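Local coordinates for protein aspartate semialdehyde dehydrogenase (Francisella tularensis subsp. tularensis, PDB 4WOJ) that probably catalyses the NADPH-dependent reductive dephosphorylation of L-aspartyl 4-phosphate to L-aspartate semialdehyde, a step toward lysine, methionine and threonine, at residues E180-T185 against P271-H276; L288-I293 against G332-S337; G98-A103 against K133-G138; K316-Q321 against H345-G350. All coordinates share one frame; numbering follows the deposited sequence.

Contact 1: residues E180-T185 against P271-H276; sequences ELLQQT and PSLRSH
Leu181 and Leu182 of helix 175-191 meet Leu273, in the loop leading into strand 275-284, through methyl groups. A single methyl, Leu273 CD2, touches both helix leucines: it lies 4.0 Å from Leu181 CD2 and also 4.0 Å from Leu182 CD2. The side chain of Leu273 crosses that of Leu181 obliquely and that of Leu182 at about a right angle. Leu181 points its CB toward the loop, and chi1 (163°) sets CG anti to the backbone N. Of its methyls, CD1 stands 4.3 Å from Pro271 CB, and CD2 lies 4.1 Å from Pro271 CA.

Contact with polar atoms is limited to van der Waals approach, Leu181 CD2 lying 4.0 Å from Ser272 O. Within the helix, Leu181 O accepts from both Thr185 N and Thr185 OG1, the two donors reaching it from opposite faces of the carbonyl plane.

The second subunit completes the surroundings, its Arg201 packing on Leu182, its Leu228 on Ser272 and its Thr185 on Thr185. Every touching residue is buried, and all the links between the segments are apolar or van der Waals in kind. The helix is therefore held against this loop of the dimerisation domain by shape and burial, without directional bonds.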
loop_
_atom_site.group_PDB
_atom_site.type_symbol
_atom_site.label_atom_id
_atom_site.label_comp_id
_atom_site.label_asym_id
_atom_site.label_seq_id
_atom_site.Cartn_x
_atom_site.Cartn_y
_atom_site.Cartn_z
ATOM N N GLU B 180 12.705 -8.472 13.162
ATOM C CA GLU B 180 11.825 -7.656 14.018
ATOM C C GLU B 180 10.348 -7.812 13.594
ATOM O O GLU B 180 9.489 -8.124 14.414
ATOM C CB GLU B 180 12.258 -6.172 14.046
ATOM C CG GLU B 180 11.910 -5.515 15.371
ATOM C CD GLU B 180 12.196 -4.025 15.431
ATOM O OE1 GLU B 180 11.506 -3.272 14.722
ATOM O OE2 GLU B 180 13.090 -3.587 16.206
ATOM N N LEU B 181 10.067 -7.626 12.303
ATOM C CA LEU B 181 8.693 -7.673 11.813
ATOM C C LEU B 181 8.086 -9.014 12.162
ATOM O O LEU B 181 6.925 -9.085 12.641
ATOM C CB LEU B 181 8.602 -7.397 10.297
ATOM C CG LEU B 181 7.268 -7.813 9.630
ATOM C CD1 LEU B 181 6.055 -7.120 10.189
ATOM C CD2 LEU B 181 7.314 -7.592 8.136
ATOM N N LEU B 182 8.833 -10.079 11.875
ATOM C CA LEU B 182 8.340 -11.450 12.178
ATOM C C LEU B 182 8.055 -11.573 13.650
ATOM O O LEU B 182 7.067 -12.133 14.047
ATOM C CB LEU B 182 9.319 -12.532 11.752
ATOM C CG LEU B 182 9.547 -12.680 10.244
ATOM C CD1 LEU B 182 10.740 -13.577 9.979
ATOM C CD2 LEU B 182 8.294 -13.192 9.553
ATOM N N GLN B 183 8.903 -10.979 14.458
ATOM C CA GLN B 183 8.754 -11.091 15.900
ATOM C C GLN B 183 7.591 -10.266 16.466
ATOM O O GLN B 183 6.796 -10.751 17.278
ATOM C CB GLN B 183 10.070 -10.722 16.551
ATOM C CG GLN B 183 9.952 -10.357 17.999
ATOM C CD GLN B 183 11.195 -10.753 18.712
ATOM O OE1 GLN B 183 12.267 -10.230 18.422
ATOM N NE2 GLN B 183 11.072 -11.730 19.628
ATOM N N GLN B 184 7.491 -9.013 16.059
ATOM C CA GLN B 184 6.306 -8.213 16.407
ATOM C C GLN B 184 5.053 -9.048 16.180
ATOM O O GLN B 184 4.231 -9.195 17.052
ATOM C CB GLN B 184 6.222 -6.946 15.566
ATOM C CG GLN B 184 7.309 -5.938 15.859
ATOM C CD GLN B 184 7.436 -4.890 14.756
ATOM O OE1 GLN B 184 6.634 -4.882 13.808
ATOM N NE2 GLN B 184 8.466 -4.002 14.864
ATOM N N THR B 185 4.946 -9.613 14.991
ATOM C CA THR B 185 3.765 -10.377 14.574
ATOM C C THR B 185 3.544 -11.633 15.428
ATOM O O THR B 185 2.416 -12.049 15.694
ATOM C CB THR B 185 3.929 -10.797 13.104
ATOM O OG1 THR B 185 4.466 -9.697 12.375
ATOM C CG2 THR B 185 2.629 -11.214 12.498
ATOM N N PRO B 271 3.744 -4.530 5.633
ATOM C CA PRO B 271 4.157 -5.768 6.250
ATOM C C PRO B 271 4.272 -6.903 5.247
ATOM O O PRO B 271 3.635 -7.949 5.419
ATOM C CB PRO B 271 3.028 -6.070 7.269
ATOM C CG PRO B 271 2.147 -4.869 7.285
ATOM C CD PRO B 271 2.349 -4.208 5.979
ATOM N N SER B 272 5.078 -6.675 4.213
ATOM C CA SER B 272 5.493 -7.703 3.291
ATOM C C SER B 272 6.937 -8.049 3.595
ATOM O O SER B 272 7.653 -7.281 4.200
ATOM C CB SER B 272 5.399 -7.190 1.850
ATOM O OG SER B 272 4.061 -7.070 1.463
ATOM N N LEU B 273 7.374 -9.185 3.112
ATOM C CA LEU B 273 8.701 -9.633 3.384
ATOM C C LEU B 273 9.755 -9.333 2.306
ATOM O O LEU B 273 10.794 -8.789 2.670
ATOM C CB LEU B 273 8.657 -11.092 3.749
ATOM C CG LEU B 273 7.919 -11.415 5.079
ATOM C CD1 LEU B 273 7.720 -12.923 5.247
ATOM C CD2 LEU B 273 8.604 -10.860 6.323
ATOM N N ARG B 274 9.555 -9.684 1.031
ATOM C CA ARG B 274 10.616 -9.438 0.036
ATOM C C ARG B 274 10.204 -8.923 -1.328
ATOM O O ARG B 274 11.063 -8.658 -2.157
ATOM C CB ARG B 274 11.535 -10.647 -0.152
ATOM C CG ARG B 274 10.866 -12.003 -0.133
ATOM C CD ARG B 274 11.852 -13.100 -0.471
ATOM N NE ARG B 274 12.652 -12.867 -1.660
ATOM C CZ ARG B 274 13.714 -13.601 -2.007
ATOM N NH1 ARG B 274 14.114 -14.628 -1.232
ATOM N NH2 ARG B 274 14.390 -13.322 -3.134
ATOM N N SER B 275 8.921 -8.692 -1.537
ATOM C CA SER B 275 8.475 -8.168 -2.782
ATOM C C SER B 275 7.929 -6.733 -2.683
ATOM O O SER B 275 7.118 -6.449 -1.807
ATOM C CB SER B 275 7.439 -9.093 -3.362
ATOM O OG SER B 275 8.094 -10.121 -4.061
ATOM N N HIS B 276 8.437 -5.830 -3.537
ATOM C CA HIS B 276 7.918 -4.456 -3.581
ATOM C C HIS B 276 6.805 -4.395 -4.558
ATOM O O HIS B 276 6.938 -4.928 -5.645
ATOM C CB HIS B 276 8.966 -3.436 -3.961
ATOM C CG HIS B 276 9.995 -3.217 -2.892
ATOM N ND1 HIS B 276 9.880 -3.749 -1.631
ATOM C CD2 HIS B 276 11.155 -2.522 -2.898
ATOM C CE1 HIS B 276 10.923 -3.396 -0.906
ATOM N NE2 HIS B 276 11.714 -2.656 -1.653
#

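Contact 2: residues L288-I293 against G332-S337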
loop_
_atom_site.group_PDB
_atom_site.type_symbol
_atom_site.label_atom_id
_atom_site.label_comp_id
_atom_site.label_asym_id
_atom_site.label_seq_id
_atom_site.Cartn_x
_atom_site.Cartn_y
_atom_site.Cartn_z
ATOM N N LEU B 288 -2.589 6.235 -26.625
ATOM C CA LEU B 288 -2.441 4.878 -27.076
ATOM C C LEU B 288 -3.628 4.081 -26.578
ATOM O O LEU B 288 -4.086 4.282 -25.473
ATOM C CB LEU B 288 -1.195 4.273 -26.459
ATOM C CG LEU B 288 0.163 4.686 -26.973
ATOM C CD1 LEU B 288 1.214 3.832 -26.297
ATOM C CD2 LEU B 288 0.255 4.492 -28.464
ATOM N N THR B 289 -4.133 3.175 -27.381
ATOM C CA THR B 289 -5.185 2.318 -26.889
ATOM C C THR B 289 -4.635 1.412 -25.765
ATOM O O THR B 289 -3.434 1.272 -25.567
ATOM C CB THR B 289 -5.785 1.469 -28.004
ATOM O OG1 THR B 289 -4.758 0.652 -28.570
ATOM C CG2 THR B 289 -6.364 2.361 -29.064
ATOM N N ILE B 290 -5.523 0.824 -25.013
ATOM C CA ILE B 290 -5.079 0.053 -23.886
ATOM C C ILE B 290 -4.413 -1.228 -24.360
ATOM O O ILE B 290 -3.482 -1.656 -23.764
ATOM C CB ILE B 290 -6.209 -0.212 -22.902
ATOM C CG1 ILE B 290 -5.630 -0.583 -21.555
ATOM C CG2 ILE B 290 -7.143 -1.296 -23.450
ATOM C CD1 ILE B 290 -4.762 0.493 -20.926
ATOM N N GLU B 291 -4.812 -1.742 -25.517
ATOM C CA GLU B 291 -4.143 -2.899 -26.146
ATOM C C GLU B 291 -2.744 -2.619 -26.662
ATOM O O GLU B 291 -1.884 -3.496 -26.674
ATOM C CB GLU B 291 -5.018 -3.504 -27.257
ATOM C CG GLU B 291 -6.228 -4.250 -26.654
ATOM C CD GLU B 291 -5.834 -5.565 -25.935
ATOM O OE1 GLU B 291 -4.626 -5.952 -25.928
ATOM O OE2 GLU B 291 -6.741 -6.236 -25.371
ATOM N N GLU B 292 -2.507 -1.407 -27.110
ATOM C CA GLU B 292 -1.189 -1.049 -27.580
ATOM C C GLU B 292 -0.247 -0.964 -26.378
ATOM O O GLU B 292 0.899 -1.354 -26.450
ATOM C CB GLU B 292 -1.215 0.293 -28.290
ATOM C CG GLU B 292 -2.045 0.325 -29.556
ATOM C CD GLU B 292 -2.122 1.756 -30.144
ATOM O OE1 GLU B 292 -1.483 2.050 -31.172
ATOM O OE2 GLU B 292 -2.786 2.611 -29.542
ATOM N N ILE B 293 -0.762 -0.435 -25.274
ATOM C CA ILE B 293 -0.016 -0.273 -24.032
ATOM C C ILE B 293 0.401 -1.668 -23.490
ATOM O O ILE B 293 1.571 -1.873 -23.149
ATOM C CB ILE B 293 -0.859 0.549 -23.018
ATOM C CG1 ILE B 293 -0.911 2.011 -23.444
ATOM C CG2 ILE B 293 -0.325 0.456 -21.601
ATOM C CD1 ILE B 293 -2.044 2.800 -22.823
ATOM N N GLY B 332 0.002 -5.708 -13.743
ATOM C CA GLY B 332 -1.398 -5.960 -14.054
ATOM C C GLY B 332 -2.287 -4.801 -13.724
ATOM O O GLY B 332 -1.817 -3.730 -13.463
ATOM N N ARG B 333 -3.587 -5.041 -13.765
ATOM C CA ARG B 333 -4.571 -4.036 -13.514
ATOM C C ARG B 333 -4.350 -2.896 -14.526
ATOM O O ARG B 333 -4.616 -1.751 -14.248
ATOM C CB ARG B 333 -4.507 -3.548 -12.067
ATOM C CG ARG B 333 -4.716 -4.631 -11.006
ATOM C CD ARG B 333 -6.081 -5.305 -11.052
ATOM N NE ARG B 333 -7.133 -4.384 -11.487
ATOM C CZ ARG B 333 -7.774 -3.492 -10.724
ATOM N NH1 ARG B 333 -7.488 -3.344 -9.438
ATOM N NH2 ARG B 333 -8.720 -2.720 -11.269
ATOM N N ILE B 334 -3.870 -3.253 -15.706
ATOM C CA ILE B 334 -3.545 -2.301 -16.732
ATOM C C ILE B 334 -4.833 -1.745 -17.318
ATOM O O ILE B 334 -5.585 -2.441 -17.950
ATOM C CB ILE B 334 -2.689 -2.922 -17.854
ATOM C CG1 ILE B 334 -1.361 -3.436 -17.280
ATOM C CG2 ILE B 334 -2.435 -1.898 -18.959
ATOM C CD1 ILE B 334 -0.705 -4.534 -18.093
ATOM N N LYS B 335 -5.083 -0.476 -17.100
ATOM C CA LYS B 335 -6.325 0.101 -17.543
ATOM C C LYS B 335 -6.138 1.553 -17.896
ATOM O O LYS B 335 -5.176 2.210 -17.488
ATOM C CB LYS B 335 -7.366 -0.060 -16.459
ATOM C CG LYS B 335 -7.081 0.741 -15.219
ATOM C CD LYS B 335 -8.164 0.565 -14.173
ATOM C CE LYS B 335 -8.136 1.710 -13.165
ATOM N NZ LYS B 335 -8.442 1.238 -11.783
ATOM N N SER B 336 -7.064 2.046 -18.678
ATOM C CA SER B 336 -7.112 3.465 -19.043
ATOM C C SER B 336 -7.678 4.207 -17.862
ATOM O O SER B 336 -8.214 3.622 -16.942
ATOM C CB SER B 336 -8.019 3.658 -20.242
ATOM O OG SER B 336 -9.298 3.203 -19.878
ATOM N N SER B 337 -7.539 5.503 -17.893
ATOM C CA SER B 337 -7.770 6.375 -16.758
ATOM C C SER B 337 -8.808 7.456 -17.127
ATOM O O SER B 337 -8.874 7.885 -18.250
ATOM C CB SER B 337 -6.448 7.078 -16.408
ATOM O OG SER B 337 -6.561 7.873 -15.235
#
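Ile290, in the first turn of helix 290-298, has CG1 set anti to its backbone N by chi1 (-161°), and chi2 (61°) then turns CD1 onto strand 329-336, while Ile293 and Ile334 each hold CG2 anti to N. This is helix-on-sheet packing in the dimerisation domain, and a capping box formed by Thr289 and Glu292 starts the helix.

The main touch is a methyl on backbone: Ile290 CD1 lies 3.5 Å from Lys335 C. The same methyl is 3.6 Å from Ser336 N, so it rests against the peptide group joining those two residues. It also reaches the side chain before them, at 3.9 Å from Ile334 CG2. That gamma methyl has a second helix neighbour, Ile293 CG2, at 4.1 Å; Ile293 and Ile334 slide past each other in opposite directions. From the neighbouring strand 343-351, Phe344 packs on Ile293 and Cys346 on Ile334.

Lys335 turns its CB away from the helix, and its NZ is held by Gly265 O and Glu244 of the second subunit. The strand thus presents Ile334 to its own helix while Lys335 serves the dimer.

In the capping box the return bond from Glu292 N to Thr289 OG1 is weak. The forward one is firmer: Thr289 N donates to the anti lone pair of Glu292 OE2 at 2.6 Å, with an N-H...O angle of 158°.

Contact 3: residues G98-A103 against K133-G138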
loop_
_atom_site.group_PDB
_atom_site.type_symbol
_atom_site.label_atom_id
_atom_site.label_comp_id
_atom_site.label_asym_id
_atom_site.label_seq_id
_atom_site.Cartn_x
_atom_site.Cartn_y
_atom_site.Cartn_z
ATOM N N GLY B 98 40.850 -1.096 -10.404
ATOM C CA GLY B 98 39.916 -2.140 -10.751
ATOM C C GLY B 98 38.457 -1.724 -10.663
ATOM O O GLY B 98 38.119 -0.621 -10.220
ATOM N N PHE B 99 37.588 -2.635 -11.089
ATOM C CA PHE B 99 36.149 -2.393 -11.108
ATOM C C PHE B 99 35.495 -2.585 -9.759
ATOM O O PHE B 99 35.674 -3.596 -9.085
ATOM C CB PHE B 99 35.460 -3.301 -12.106
ATOM C CG PHE B 99 35.909 -3.105 -13.514
ATOM C CD1 PHE B 99 36.979 -3.831 -14.017
ATOM C CD2 PHE B 99 35.225 -2.259 -14.346
ATOM C CE1 PHE B 99 37.378 -3.688 -15.335
ATOM C CE2 PHE B 99 35.609 -2.108 -15.655
ATOM C CZ PHE B 99 36.685 -2.823 -16.159
ATOM N N TRP B 100 34.726 -1.584 -9.379
ATOM C CA TRP B 100 33.990 -1.587 -8.133
ATOM C C TRP B 100 32.514 -1.672 -8.516
ATOM O O TRP B 100 31.950 -0.739 -9.104
ATOM C CB TRP B 100 34.281 -0.298 -7.372
ATOM C CG TRP B 100 33.524 -0.117 -6.129
ATOM C CD1 TRP B 100 32.349 0.525 -5.994
ATOM C CD2 TRP B 100 33.908 -0.542 -4.819
ATOM N NE1 TRP B 100 31.954 0.514 -4.680
ATOM C CE2 TRP B 100 32.902 -0.124 -3.935
ATOM C CE3 TRP B 100 35.010 -1.238 -4.302
ATOM C CZ2 TRP B 100 32.950 -0.389 -2.553
ATOM C CZ3 TRP B 100 35.069 -1.484 -2.926
ATOM C CH2 TRP B 100 34.043 -1.074 -2.075
ATOM N N ILE B 101 31.915 -2.817 -8.216
ATOM C CA ILE B 101 30.490 -3.026 -8.428
ATOM C C ILE B 101 29.862 -2.944 -7.039
ATOM O O ILE B 101 30.292 -3.622 -6.124
ATOM C CB ILE B 101 30.202 -4.382 -9.114
ATOM C CG1 ILE B 101 30.807 -4.413 -10.515
ATOM C CG2 ILE B 101 28.716 -4.620 -9.244
ATOM C CD1 ILE B 101 31.106 -5.808 -11.021
ATOM N N ASP B 102 28.847 -2.109 -6.885
ATOM C CA ASP B 102 28.296 -1.837 -5.559
ATOM C C ASP B 102 26.785 -1.760 -5.532
ATOM O O ASP B 102 26.174 -1.149 -6.436
ATOM C CB ASP B 102 28.829 -0.485 -5.101
ATOM C CG ASP B 102 28.733 -0.288 -3.582
ATOM O OD1 ASP B 102 27.981 -1.047 -2.890
ATOM O OD2 ASP B 102 29.418 0.657 -3.105
ATOM N N ALA B 103 26.202 -2.304 -4.464
ATOM C CA ALA B 103 24.743 -2.175 -4.188
ATOM C C ALA B 103 24.346 -0.875 -3.480
ATOM O O ALA B 103 23.273 -0.298 -3.753
ATOM C CB ALA B 103 24.221 -3.348 -3.378
ATOM N N LYS B 133 36.015 3.676 -17.471
ATOM C CA LYS B 133 35.243 3.868 -16.238
ATOM C C LYS B 133 35.207 2.586 -15.442
ATOM O O LYS B 133 35.191 1.494 -15.990
ATOM C CB LYS B 133 33.839 4.354 -16.537
ATOM C CG LYS B 133 33.748 5.857 -16.667
ATOM C CD LYS B 133 32.622 6.194 -17.598
ATOM C CE LYS B 133 32.155 7.613 -17.396
ATOM N NZ LYS B 133 30.909 7.867 -18.164
ATOM N N LYS B 134 35.253 2.734 -14.119
ATOM C CA LYS B 134 35.441 1.594 -13.231
ATOM C C LYS B 134 34.375 1.407 -12.144
ATOM O O LYS B 134 34.452 0.431 -11.355
ATOM C CB LYS B 134 36.824 1.682 -12.552
ATOM C CG LYS B 134 37.977 2.011 -13.477
ATOM C CD LYS B 134 38.406 0.819 -14.310
ATOM C CE LYS B 134 39.016 1.251 -15.634
ATOM N NZ LYS B 134 38.974 0.177 -16.657
ATOM N N ASP B 135 33.419 2.328 -12.045
ATOM C CA ASP B 135 32.421 2.278 -10.957
ATOM C C ASP B 135 31.000 2.037 -11.453
ATOM O O ASP B 135 30.408 2.857 -12.157
ATOM C CB ASP B 135 32.445 3.563 -10.124
ATOM C CG ASP B 135 33.672 3.658 -9.222
ATOM O OD1 ASP B 135 34.150 2.591 -8.732
ATOM O OD2 ASP B 135 34.147 4.798 -8.973
ATOM N N PHE B 136 30.452 0.902 -11.037
ATOM C CA PHE B 136 29.170 0.418 -11.527
ATOM C C PHE B 136 28.271 0.071 -10.366
ATOM O O PHE B 136 28.526 -0.879 -9.617
ATOM C CB PHE B 136 29.386 -0.768 -12.455
ATOM C CG PHE B 136 30.156 -0.411 -13.706
ATOM C CD1 PHE B 136 31.532 -0.327 -13.671
ATOM C CD2 PHE B 136 29.511 -0.111 -14.874
ATOM C CE1 PHE B 136 32.251 0.034 -14.783
ATOM C CE2 PHE B 136 30.220 0.248 -16.006
ATOM C CZ PHE B 136 31.599 0.327 -15.960
ATOM N N ILE B 137 27.215 0.862 -10.220
ATOM C CA ILE B 137 26.391 0.869 -9.023
ATOM C C ILE B 137 24.943 0.479 -9.331
ATOM O O ILE B 137 24.361 0.942 -10.314
ATOM C CB ILE B 137 26.366 2.242 -8.370
ATOM C CG1 ILE B 137 27.723 2.941 -8.478
ATOM C CG2 ILE B 137 25.972 2.103 -6.926
ATOM C CD1 ILE B 137 28.885 2.202 -7.829
ATOM N N GLY B 138 24.390 -0.403 -8.500
ATOM C CA GLY B 138 23.000 -0.838 -8.635
ATOM C C GLY B 138 22.112 0.291 -8.174
ATOM O O GLY B 138 22.477 1.029 -7.238
#
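Adjacent parallel strands of the Rossmann-type NAD-binding sheet meet here, Trp100 pairing with Asp135, Ile101 with Phe136 and Asp102 with Ile137; the short strand axes diverge by only 8°. Four backbone bonds alternate across the gap: Trp100 N to Lys134 O (2.8 Å), Phe136 N to Trp100 O (2.9 Å), Asp102 N to Phe136 O (3.0 Å) and Gly138 N to Asp102 O (2.8 Å).

On the sheet face bearing Ile101 and Phe136, Phe99 lies side by side with Phe136, whose CE1 is at the edge of the Phe99 ring and 3.8 Å from Phe99 CD2. Lys134, bent at chi2 (-77°), brings CD over one face of the Phe99 ring, toward its rim. Helices 118-130 and 354-369 cover this side of the sheet.

On the face of Trp100 and Asp102, Asp135 OD1 comes within 3.2 Å of Trp100 CB, the carboxylate and indole planes standing 84° apart. From helix 81-93, Arg92 forms a salt bridge with that oxygen and His88 a further hydrogen bond, which probably offsets the buried charge. Further along the same face, Asp102 OD2, also bonded to Thr84 OG1, is met from above its carboxylate plane by Trp100 NE1 at 3.0 Å.

Contact 4: residues K316-Q321 against H345-G350; sequences KYLTPQ and HCFTVG
The ring of Phe347 receives Leu318 at its edge: Leu318 CG lies near the ring plane, 4.0 Å from Phe347 CD2. Tyr167 adds an edge-to-face ring contact to Phe347, and Ile266 of the second subunit packs on it as well. Here strand 343-351, in the mixed sheet of the dimerisation domain, packs against the link between helices 311-317 and 320-323.

The chain turns sharply at Leu318, the first residue to leave helix 311-317 and the centre of an inverse gamma turn. The weak bond from Thr319 N to Tyr317 O fits such a turn. Chi1 (-161°) sets Leu318 CG anti to its backbone N, and CG and CD2 both lie against Phe347 CD2. The other methyl, Leu318 CD1, approaches the backbone, 3.5 Å from Phe347 O.

Two residues further along, Val349 meets mainly backbone with its two methyls. CG2 stands 3.7 Å from Leu318 O, and CG1, anti to the Val349 N (chi1 -177°), lies 3.9 Å from Thr319 O. Thr319 itself turns CB away from the strand and uses OG1 to cap Ala322 N, starting helix 320-323. Val349 is about 7 Å, side chain to side chain, from His276, the predicted proton acceptor, which puts this packing near the probable active site. The last touch is at the proline ring, where Pro320 CD comes 4.3 Å from Val349 CG1.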
loop_
_atom_site.group_PDB
_atom_site.type_symbol
_atom_site.label_atom_id
_atom_site.label_comp_id
_atom_site.label_asym_id
_atom_site.label_seq_id
_atom_site.Cartn_x
_atom_site.Cartn_y
_atom_site.Cartn_z
ATOM N N LYS B 316 -4.321 -14.212 -7.575
ATOM C CA LYS B 316 -3.353 -15.308 -7.540
ATOM C C LYS B 316 -1.923 -14.934 -7.944
ATOM O O LYS B 316 -0.964 -15.410 -7.342
ATOM C CB LYS B 316 -3.822 -16.504 -8.372
ATOM C CG LYS B 316 -2.971 -17.726 -8.082
ATOM C CD LYS B 316 -3.499 -18.987 -8.718
ATOM C CE LYS B 316 -2.899 -20.213 -8.035
ATOM N NZ LYS B 316 -3.265 -21.451 -8.760
ATOM N N TYR B 317 -1.779 -14.122 -8.976
ATOM C CA TYR B 317 -0.421 -13.809 -9.508
ATOM C C TYR B 317 0.126 -12.406 -9.267
ATOM O O TYR B 317 1.324 -12.248 -9.298
ATOM C CB TYR B 317 -0.337 -14.135 -11.001
ATOM C CG TYR B 317 -0.769 -15.545 -11.289
ATOM C CD1 TYR B 317 0.052 -16.644 -10.939
ATOM C CD2 TYR B 317 -2.016 -15.800 -11.870
ATOM C CE1 TYR B 317 -0.351 -17.952 -11.183
ATOM C CE2 TYR B 317 -2.428 -17.099 -12.122
ATOM C CZ TYR B 317 -1.598 -18.180 -11.769
ATOM O OH TYR B 317 -2.031 -19.470 -12.027
ATOM N N LEU B 318 -0.712 -11.382 -9.053
ATOM C CA LEU B 318 -0.176 -9.985 -8.906
ATOM C C LEU B 318 0.077 -9.618 -7.446
ATOM O O LEU B 318 -0.465 -8.655 -6.962
ATOM C CB LEU B 318 -1.110 -8.975 -9.547
ATOM C CG LEU B 318 -0.536 -7.601 -9.874
ATOM C CD1 LEU B 318 0.648 -7.698 -10.819
ATOM C CD2 LEU B 318 -1.625 -6.788 -10.531
ATOM N N THR B 319 0.836 -10.457 -6.734
ATOM C CA THR B 319 0.978 -10.331 -5.316
ATOM C C THR B 319 2.353 -10.765 -4.850
ATOM O O THR B 319 3.044 -11.501 -5.551
ATOM C CB THR B 319 -0.053 -11.187 -4.553
ATOM O OG1 THR B 319 0.357 -12.570 -4.552
ATOM C CG2 THR B 319 -1.428 -11.041 -5.148
ATOM N N PRO B 320 2.766 -10.281 -3.670
ATOM C CA PRO B 320 4.033 -10.621 -3.069
ATOM C C PRO B 320 4.170 -12.123 -2.825
ATOM O O PRO B 320 5.250 -12.705 -3.033
ATOM C CB PRO B 320 3.976 -9.884 -1.729
ATOM C CG PRO B 320 3.114 -8.706 -1.964
ATOM C CD PRO B 320 2.181 -9.062 -3.068
ATOM N N GLN B 321 3.074 -12.718 -2.360
ATOM C CA GLN B 321 2.990 -14.140 -2.191
ATOM C C GLN B 321 3.403 -14.812 -3.468
ATOM O O GLN B 321 4.227 -15.716 -3.483
ATOM C CB GLN B 321 1.552 -14.566 -1.889
ATOM C CG GLN B 321 1.441 -16.016 -1.420
ATOM C CD GLN B 321 0.028 -16.557 -1.514
ATOM O OE1 GLN B 321 -0.635 -16.440 -2.562
ATOM N NE2 GLN B 321 -0.448 -17.151 -0.423
ATOM N N HIS B 345 -3.239 3.450 -15.844
ATOM C CA HIS B 345 -2.878 2.873 -14.534
ATOM C C HIS B 345 -2.487 1.429 -14.672
ATOM O O HIS B 345 -2.996 0.725 -15.545
ATOM C CB HIS B 345 -4.078 2.902 -13.603
ATOM C CG HIS B 345 -4.733 4.244 -13.501
ATOM N ND1 HIS B 345 -4.285 5.235 -12.654
ATOM C CD2 HIS B 345 -5.814 4.758 -14.137
ATOM C CE1 HIS B 345 -5.061 6.292 -12.763
ATOM N NE2 HIS B 345 -6.004 6.022 -13.645
ATOM N N CYS B 346 -1.613 0.975 -13.778
ATOM C CA CYS B 346 -1.275 -0.417 -13.650
ATOM C C CYS B 346 -0.709 -0.588 -12.278
ATOM O O CYS B 346 -0.518 0.390 -11.594
ATOM C CB CYS B 346 -0.265 -0.880 -14.695
ATOM S SG CYS B 346 1.283 0.020 -14.735
ATOM N N PHE B 347 -0.525 -1.850 -11.882
ATOM C CA PHE B 347 0.038 -2.261 -10.588
ATOM C C PHE B 347 1.081 -3.323 -10.863
ATOM O O PHE B 347 0.810 -4.247 -11.583
ATOM C CB PHE B 347 -1.048 -2.870 -9.684
ATOM C CG PHE B 347 -0.652 -3.028 -8.241
ATOM C CD1 PHE B 347 -0.738 -1.983 -7.361
ATOM C CD2 PHE B 347 -0.260 -4.287 -7.732
ATOM C CE1 PHE B 347 -0.397 -2.149 -6.027
ATOM C CE2 PHE B 347 0.078 -4.461 -6.408
ATOM C CZ PHE B 347 0.014 -3.384 -5.545
ATOM N N THR B 348 2.252 -3.207 -10.260
ATOM C CA THR B 348 3.328 -4.153 -10.476
ATOM C C THR B 348 3.930 -4.637 -9.195
ATOM O O THR B 348 3.841 -3.994 -8.164
ATOM C CB THR B 348 4.469 -3.573 -11.391
ATOM O OG1 THR B 348 5.524 -4.540 -11.474
ATOM C CG2 THR B 348 5.006 -2.275 -10.870
ATOM N N VAL B 349 4.525 -5.812 -9.271
ATOM C CA VAL B 349 5.147 -6.452 -8.140
ATOM C C VAL B 349 6.419 -7.153 -8.614
ATOM O O VAL B 349 6.408 -7.843 -9.638
ATOM C CB VAL B 349 4.252 -7.541 -7.547
ATOM C CG1 VAL B 349 4.894 -8.166 -6.304
ATOM C CG2 VAL B 349 2.879 -6.985 -7.213
ATOM N N GLY B 350 7.507 -6.973 -7.862
ATOM C CA GLY B 350 8.753 -7.717 -8.086
ATOM C C GLY B 350 9.576 -7.877 -6.845
ATOM O O GLY B 350 9.312 -7.240 -5.825
#

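In the fold
Contacts 1, 2 and 4 belong to the dimerisation domain and reach one mixed sheet, whereas contact 3 lies in the nucleotide-binding domain, its centre about 30 Å from that of contact 1. Contact 3 alone joins its segments by backbone hydrogen bonds, as paired neighbouring strands; contact 1 packs a helix on the loop entering a strand, and contacts 2 and 4 pack a helix or an inter-helix link on strands. Contacts 1 and 4 are fully buried, contact 2 includes exposed Ser336, and contact 3 is partly buried. Strand 343-351 ties contacts 1, 2 and 4 together: Gly350 O probably accepts from His276 N, and Phe347 O from Gly332 N. Those three also touch the second subunit; contact 3 does not.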